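Local coordinates for protein BtGH115A (Bacteroides thetaiotaomicron, PDB 5BY3) that acts as a family GH115 4-O-methyl-alpha-glucuronidase with specificity for decorated arabinogalactans, at residues 92-97 with 109-115; 205-209 with 448-452. All coordinates share one frame. Numbering follows the deposited sequence.

How the contacts relate
Contact 1 (92-97 with 109-115) lies in the mixed six-stranded sheet of the N-terminal part of the chain, and contact 2 (205-209 with 448-452) in the family GH115 TIM-barrel region. They follow one another along the chain, contact 1 closing before contact 2 opens, and their centres are about 14 Å apart. Contact 1 joins a beta hairpin to helix 113-126; contact 2 brings the loop that follows helix 193-205 against the last turn of helix 441-452, far apart in sequence. The two touch directly: Phe96 CE2 is 3.8 Å from Trp452 CZ2, and Gln94 O is 3.7 Å from Trp452 CH2. Together they form part of the seam between the N-terminal sheet and the barrel.

Contact 1 (92-97 with 109-115); sequences KKQAFM and AGSDSHG
The open end of a beta hairpin, strands 96-100 and 106-110, meets the capped start of helix 113-126 in this contact within the mixed N-terminal sheet. Met97 and Ala109 form an antiparallel hydrogen-bonded pair (CA-CA 5.2 Å), with Met97 N to Ala109 O 2.9 Å and Ala109 N to Met97 O 3.0 Å. Phe96 and Gly110 follow as a non-hydrogen-bonded pair, CA-CA 4.2 Å, and Ser111 N continues the ladder to Ala95 O at 2.8 Å.

Beyond the strands, side chains take over. Ser111, chi1 p, donates through OG to Lys92 O (2.8 Å) and accepts from Ala95 N (3.1 Å). Asp112, also p, is the helix N-cap: OD1 accepts from Gly115 N at 2.9 Å, while OD2 accepts from Gln94 N at 2.8 Å, tying the 92-95 loop to the helix start. Gln94 has positive phi (53/43) and brings its backbone onto Gly115. Gly115 CA approaches Ala95 O to 3.3 Å in a CA-H...O contact; a CB there would clash with that oxygen.

Phe96, chi1 p, packs its ring on Tyr118 and Glu122 of helix 113-126. On one flank Phe96 bonds through its backbone to Gln156 of strand 155-156; on the other, Gly110 bonds to Gly71 of strand 68-72, while the Gln94 side-chain amide hydrogen-bonds Glu161 O and Arg163 NH1, at the start of barrel strand 162-166.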
ATOM      1  N   LYS A  92      -0.095  27.576  -7.990  1.00 80.74           N
ATOM      2  CA  LYS A  92       0.465  26.205  -8.082  1.00 79.93           C
ATOM      3  C   LYS A  92       0.137  25.352  -6.838  1.00 76.41           C
ATOM      4  O   LYS A  92      -0.062  25.889  -5.745  1.00 73.50           O
ATOM      5  CB  LYS A  92       1.981  26.267  -8.299  1.00 71.76           C
ATOM      6  CG  LYS A  92       2.479  25.310  -9.352  1.00 70.37           C
ATOM      7  CD  LYS A  92       3.984  25.169  -9.295  1.00 71.61           C
ATOM      8  CE  LYS A  92       4.428  23.984 -10.141  1.00 82.93           C
ATOM      9  NZ  LYS A  92       5.898  23.751 -10.090  1.00 92.15           N
ATOM     10  N   LYS A  93       0.084  24.033  -6.999  1.00 71.74           N
ATOM     11  CA  LYS A  93      -0.493  23.175  -5.951  1.00 73.46           C
ATOM     12  C   LYS A  93       0.538  22.519  -5.001  1.00 65.47           C
ATOM     13  O   LYS A  93       1.451  21.831  -5.446  1.00 59.46           O
ATOM     14  CB  LYS A  93      -1.456  22.135  -6.566  1.00 84.74           C
ATOM     15  CG  LYS A  93      -0.866  21.214  -7.654  1.00 91.50           C
ATOM     16  CD  LYS A  93      -1.429  19.791  -7.543  1.00 87.69           C
ATOM     17  CE  LYS A  93      -0.917  18.861  -8.635  1.00 88.14           C
ATOM     18  NZ  LYS A  93      -0.856  17.438  -8.191  1.00 83.77           N
ATOM     19  N   GLN A  94       0.386  22.777  -3.699  1.00 61.98           N
ATOM     20  CA  GLN A  94       1.109  22.085  -2.597  1.00 51.86           C
ATOM     21  C   GLN A  94       2.645  22.097  -2.775  1.00 53.26           C
ATOM     22  O   GLN A  94       3.328  21.071  -2.581  1.00 51.56           O
ATOM     23  CB  GLN A  94       0.582  20.643  -2.428  1.00 49.97           C
ATOM     24  CG  GLN A  94      -0.900  20.488  -2.141  1.00 47.68           C
ATOM     25  CD  GLN A  94      -1.348  19.031  -2.216  1.00 53.03           C
ATOM     26  OE1 GLN A  94      -0.715  18.150  -1.636  1.00 48.78           O
ATOM     27  NE2 GLN A  94      -2.436  18.769  -2.953  1.00 48.35           N
ATOM     28  N   ALA A  95       3.169  23.250  -3.183  1.00 49.94           N
ATOM     29  CA  ALA A  95       4.537  23.347  -3.685  1.00 50.14           C
ATOM     30  C   ALA A  95       5.405  24.239  -2.825  1.00 46.57           C
ATOM     31  O   ALA A  95       4.885  25.073  -2.093  1.00 51.94           O
ATOM     32  CB  ALA A  95       4.555  23.807  -5.142  1.00 46.42           C
ATOM     33  N   PHE A  96       6.721  24.023  -2.890  1.00 40.68           N
ATOM     34  CA  PHE A  96       7.676  24.828  -2.160  1.00 39.44           C
ATOM     35  C   PHE A  96       8.974  24.996  -2.913  1.00 40.97           C
ATOM     36  O   PHE A  96       9.356  24.125  -3.734  1.00 44.47           O
ATOM     37  CB  PHE A  96       7.932  24.284  -0.750  1.00 38.52           C
ATOM     38  CG  PHE A  96       8.590  22.916  -0.724  1.00 36.57           C
ATOM     39  CD1 PHE A  96       9.962  22.788  -0.812  1.00 34.67           C
ATOM     40  CD2 PHE A  96       7.828  21.767  -0.541  1.00 40.75           C
ATOM     41  CE1 PHE A  96      10.565  21.539  -0.776  1.00 41.28           C
ATOM     42  CE2 PHE A  96       8.422  20.497  -0.482  1.00 40.46           C
ATOM     43  CZ  PHE A  96       9.788  20.387  -0.615  1.00 43.03           C
HETATM   44  N   MSE A  97       9.616  26.127  -2.606  1.00 43.36           N
HETATM   45  CA  MSE A  97      10.959  26.487  -2.999  1.00 49.09           C
HETATM   46  C   MSE A  97      11.791  26.611  -1.748  1.00 53.90           C
HETATM   47  O   MSE A  97      11.384  27.241  -0.746  1.00 50.73           O
HETATM   48  CB  MSE A  97      10.917  27.861  -3.624  1.00 54.19           C
HETATM   49  CG  MSE A  97      10.857  27.765  -5.139  1.00 76.62           C
HETATM   50 SE   MSE A  97      11.423  29.520  -5.813  1.00 92.08          SE
HETATM   51  CE  MSE A  97      11.875  29.105  -7.693  1.00 85.53           C
ATOM     52  N   ALA A 109       9.620  28.942   0.943  1.00 56.89           N
ATOM     53  CA  ALA A 109       8.525  29.636   0.279  1.00 51.89           C
ATOM     54  C   ALA A 109       7.537  28.634  -0.292  1.00 47.94           C
ATOM     55  O   ALA A 109       7.837  27.968  -1.278  1.00 48.84           O
ATOM     56  CB  ALA A 109       9.090  30.535  -0.820  1.00 48.82           C
ATOM     57  N   GLY A 110       6.371  28.500   0.340  1.00 49.45           N
ATOM     58  CA  GLY A 110       5.322  27.601  -0.162  1.00 49.01           C
ATOM     59  C   GLY A 110       4.268  28.313  -1.018  1.00 57.94           C
ATOM     60  O   GLY A 110       3.877  29.442  -0.727  1.00 60.56           O
ATOM     61  N   SER A 111       3.797  27.642  -2.063  1.00 57.93           N
ATOM     62  CA  SER A 111       2.760  28.160  -2.953  1.00 55.19           C
ATOM     63  C   SER A 111       1.383  28.290  -2.295  1.00 59.01           C
ATOM     64  O   SER A 111       0.593  29.170  -2.677  1.00 64.32           O
ATOM     65  CB  SER A 111       2.662  27.282  -4.195  1.00 60.23           C
ATOM     66  OG  SER A 111       2.071  26.017  -3.908  1.00 56.98           O
ATOM     67  N   ASP A 112       1.098  27.390  -1.347  1.00 57.54           N
ATOM     68  CA  ASP A 112      -0.093  27.425  -0.475  1.00 53.86           C
ATOM     69  C   ASP A 112       0.356  26.971   0.926  1.00 53.42           C
ATOM     70  O   ASP A 112       1.548  26.877   1.155  1.00 56.15           O
ATOM     71  CB  ASP A 112      -1.237  26.584  -1.034  1.00 54.86           C
ATOM     72  CG  ASP A 112      -0.774  25.224  -1.532  1.00 65.87           C
ATOM     73  OD1 ASP A 112      -0.047  24.523  -0.792  1.00 68.16           O
ATOM     74  OD2 ASP A 112      -1.141  24.855  -2.669  1.00 62.54           O
ATOM     75  N   SER A 113      -0.571  26.760   1.865  1.00 58.80           N
ATOM     76  CA  SER A 113      -0.248  26.416   3.261  1.00 54.80           C
ATOM     77  C   SER A 113       0.404  25.026   3.376  1.00 53.28           C
ATOM     78  O   SER A 113       1.389  24.854   4.102  1.00 54.43           O
ATOM     79  CB  SER A 113      -1.502  26.464   4.125  1.00 54.52           C
ATOM     80  OG  SER A 113      -2.225  27.651   3.891  1.00 61.35           O
ATOM     81  N   HIS A 114      -0.141  24.043   2.664  1.00 49.15           N
ATOM     82  CA  HIS A 114       0.449  22.716   2.674  1.00 52.20           C
ATOM     83  C   HIS A 114       1.855  22.728   2.099  1.00 50.86           C
ATOM     84  O   HIS A 114       2.787  22.162   2.686  1.00 53.14           O
ATOM     85  CB  HIS A 114      -0.486  21.703   2.025  1.00 50.90           C
ATOM     86  CG  HIS A 114      -1.570  21.258   2.953  1.00 45.74           C
ATOM     87  ND1 HIS A 114      -2.639  22.060   3.278  1.00 50.84           N
ATOM     88  CD2 HIS A 114      -1.709  20.133   3.695  1.00 47.79           C
ATOM     89  CE1 HIS A 114      -3.409  21.441   4.156  1.00 46.71           C
ATOM     90  NE2 HIS A 114      -2.874  20.262   4.417  1.00 44.53           N
ATOM     91  N   GLY A 115       2.025  23.485   1.021  1.00 47.29           N
ATOM     92  CA  GLY A 115       3.336  23.695   0.424  1.00 41.19           C
ATOM     93  C   GLY A 115       4.353  24.245   1.393  1.00 43.07           C
ATOM     94  O   GLY A 115       5.495  23.802   1.424  1.00 56.33           O
TER

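Contact 2 (205-209 with 448-452); sequences RLRAN and MDMAW
A Schellman motif ends helix 193-205, and the loop residues Leu206 to Ala208 just after it pack on the C-terminal turn of helix 441-452 in the TIM-barrel region. Arg207 has positive phi (60/29), and its CB points toward the second helix. CA atoms lie 6.2 Å apart for Leu206 and Met448, and 7.0 Å for Arg207 and Trp452.

The Arg207 side chain (chi1 m, chi2 102°, chi3 t) lays its guanidinium flat on Trp452 (chi1 t, chi2 -100°), with centres 4.0 Å apart and planes at 19°, an off-centre cation-pi stack; Arg207 CD adds a CH-pi contact over the five-membered ring. At the guanidinium edge, NH1 forms a salt bridge with Asp449 OD1 (3.5 Å), whose OD2 bonds to His465. Selenomethionine Met448, m at chi1 and chi2, packs CG 4.1 Å from Leu206 CB and SE 4.0 Å from Ala208 CB. Tyr118 meets the Trp452 ring edge-to-face. Water 1 accepts from Arg207 NH1 and donates to Leu206 O and Asp449 OD1, each at 2.9 Å.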
ATOM      1  N   ARG A 205       5.258  13.815   7.580  1.00 39.76           N
ATOM      2  CA  ARG A 205       6.633  13.436   7.243  1.00 37.00           C
ATOM      3  C   ARG A 205       6.693  12.619   5.954  1.00 37.24           C
ATOM      4  O   ARG A 205       7.737  12.594   5.296  1.00 35.10           O
ATOM      5  CB  ARG A 205       7.253  12.632   8.371  1.00 34.18           C
ATOM      6  CG  ARG A 205       7.606  13.416   9.597  1.00 32.39           C
ATOM      7  CD  ARG A 205       8.412  12.478  10.512  1.00 32.38           C
ATOM      8  NE  ARG A 205       8.708  12.998  11.854  1.00 31.89           N
ATOM      9  CZ  ARG A 205       9.497  14.041  12.108  1.00 38.18           C
ATOM     10  NH1 ARG A 205      10.051  14.736  11.109  1.00 35.74           N
ATOM     11  NH2 ARG A 205       9.710  14.424  13.367  1.00 37.85           N
ATOM     12  N   LEU A 206       5.597  11.917   5.631  1.00 35.30           N
ATOM     13  CA  LEU A 206       5.477  11.189   4.379  1.00 37.96           C
ATOM     14  C   LEU A 206       4.942  12.037   3.200  1.00 41.53           C
ATOM     15  O   LEU A 206       4.825  11.540   2.062  1.00 37.46           O
ATOM     16  CB  LEU A 206       4.625   9.929   4.584  1.00 38.60           C
ATOM     17  CG  LEU A 206       5.181   8.777   5.415  1.00 38.72           C
ATOM     18  CD1 LEU A 206       4.070   7.794   5.750  1.00 42.42           C
ATOM     19  CD2 LEU A 206       6.334   8.090   4.707  1.00 37.77           C
ATOM     20  N   ARG A 207       4.648  13.309   3.492  1.00 45.32           N
ATOM     21  CA  ARG A 207       4.004  14.304   2.581  1.00 50.74           C
ATOM     22  C   ARG A 207       2.619  13.895   2.105  1.00 48.23           C
ATOM     23  O   ARG A 207       2.221  14.233   1.009  1.00 56.94           O
ATOM     24  CB  ARG A 207       4.866  14.689   1.354  1.00 49.16           C
ATOM     25  CG  ARG A 207       6.319  15.068   1.601  1.00 48.70           C
ATOM     26  CD  ARG A 207       7.191  13.881   1.218  1.00 51.39           C
ATOM     27  NE  ARG A 207       8.520  14.323   0.822  1.00 50.83           N
ATOM     28  CZ  ARG A 207       9.390  13.630   0.105  1.00 47.44           C
ATOM     29  NH1 ARG A 207       9.130  12.398  -0.358  1.00 44.20           N
ATOM     30  NH2 ARG A 207      10.539  14.212  -0.160  1.00 58.35           N
ATOM     31  N   ALA A 208       1.916  13.119   2.912  1.00 49.67           N
ATOM     32  CA  ALA A 208       0.571  12.681   2.621  1.00 44.97           C
ATOM     33  C   ALA A 208      -0.329  13.769   3.186  1.00 50.95           C
ATOM     34  O   ALA A 208       0.079  14.521   4.108  1.00 48.42           O
ATOM     35  CB  ALA A 208       0.302  11.336   3.291  1.00 42.70           C
ATOM     36  N   ASN A 209      -1.536  13.892   2.629  1.00 51.52           N
ATOM     37  CA  ASN A 209      -2.440  14.963   3.072  1.00 48.27           C
ATOM     38  C   ASN A 209      -3.813  14.506   3.516  1.00 45.42           C
ATOM     39  O   ASN A 209      -4.576  15.322   4.050  1.00 44.98           O
ATOM     40  CB  ASN A 209      -2.540  16.097   2.035  1.00 43.65           C
ATOM     41  CG  ASN A 209      -2.963  15.614   0.667  1.00 43.80           C
ATOM     42  OD1 ASN A 209      -3.456  14.486   0.503  1.00 45.82           O
ATOM     43  ND2 ASN A 209      -2.761  16.472  -0.345  1.00 37.52           N
HETATM   44  N   MSE A 448       4.090   6.370  -0.923  1.00 36.07           N
HETATM   45  CA  MSE A 448       3.985   7.814  -0.656  1.00 37.89           C
HETATM   46  C   MSE A 448       5.000   8.578  -1.445  1.00 36.29           C
HETATM   47  O   MSE A 448       4.696   9.698  -1.879  1.00 38.69           O
HETATM   48  CB  MSE A 448       4.036   8.241   0.821  1.00 37.54           C
HETATM   49  CG  MSE A 448       2.849   7.735   1.638  1.00 42.27           C
HETATM   50 SE   MSE A 448       1.077   8.202   0.894  1.00 43.95          SE
HETATM   51  CE  MSE A 448       0.160   6.608   1.542  1.00 36.88           C
ATOM     52  N   ASP A 449       6.186   7.987  -1.622  1.00 34.82           N
ATOM     53  CA  ASP A 449       7.214   8.495  -2.552  1.00 39.08           C
ATOM     54  C   ASP A 449       6.711   8.542  -3.987  1.00 41.83           C
ATOM     55  O   ASP A 449       6.953   9.531  -4.686  1.00 43.11           O
ATOM     56  CB  ASP A 449       8.514   7.666  -2.512  1.00 36.74           C
ATOM     57  CG  ASP A 449       9.371   7.941  -1.262  1.00 39.21           C
ATOM     58  OD1 ASP A 449       9.124   8.945  -0.569  1.00 43.85           O
ATOM     59  OD2 ASP A 449      10.287   7.141  -0.960  1.00 35.00           O
HETATM   60  N   MSE A 450       6.018   7.474  -4.414  1.00 41.79           N
HETATM   61  CA  MSE A 450       5.469   7.392  -5.765  1.00 43.67           C
HETATM   62  C   MSE A 450       4.554   8.560  -5.984  1.00 44.01           C
HETATM   63  O   MSE A 450       4.726   9.304  -6.940  1.00 49.11           O
HETATM   64  CB  MSE A 450       4.827   6.046  -6.024  1.00 41.61           C
HETATM   65  CG  MSE A 450       5.964   5.140  -6.462  1.00 39.76           C
HETATM   66 SE   MSE A 450       5.326   3.294  -6.622  1.00 35.79          SE
HETATM   67  CE  MSE A 450       4.869   3.598  -8.523  1.00 36.07           C
ATOM     68  N   ALA A 451       3.671   8.778  -5.021  1.00 41.34           N
ATOM     69  CA  ALA A 451       2.597   9.759  -5.078  1.00 43.44           C
ATOM     70  C   ALA A 451       3.141  11.162  -4.961  1.00 47.08           C
ATOM     71  O   ALA A 451       2.531  12.106  -5.471  1.00 48.16           O
ATOM     72  CB  ALA A 451       1.572   9.488  -3.976  1.00 41.15           C
ATOM     73  N   TRP A 452       4.291  11.296  -4.300  1.00 47.16           N
ATOM     74  CA  TRP A 452       4.896  12.607  -4.128  1.00 41.37           C
ATOM     75  C   TRP A 452       5.750  13.012  -5.325  1.00 44.30           C
ATOM     76  O   TRP A 452       5.692  14.176  -5.752  1.00 49.52           O
ATOM     77  CB  TRP A 452       5.667  12.731  -2.816  1.00 39.60           C
ATOM     78  CG  TRP A 452       6.397  14.074  -2.726  1.00 41.12           C
ATOM     79  CD1 TRP A 452       7.706  14.294  -2.975  1.00 37.56           C
ATOM     80  CD2 TRP A 452       5.827  15.357  -2.419  1.00 37.39           C
ATOM     81  NE1 TRP A 452       8.008  15.614  -2.806  1.00 38.30           N
ATOM     82  CE2 TRP A 452       6.873  16.298  -2.479  1.00 36.83           C
ATOM     83  CE3 TRP A 452       4.529  15.801  -2.113  1.00 38.26           C
ATOM     84  CZ2 TRP A 452       6.674  17.677  -2.266  1.00 34.03           C
ATOM     85  CZ3 TRP A 452       4.327  17.181  -1.865  1.00 32.63           C
ATOM     86  CH2 TRP A 452       5.396  18.095  -1.959  1.00 30.01           C
TER
HETATM   87  O   HOH W   1       7.373  10.629   1.094  1.00 40.62           O
HETATM   88  O   HOH W   2       3.087  11.551  -0.155  1.00 49.53           O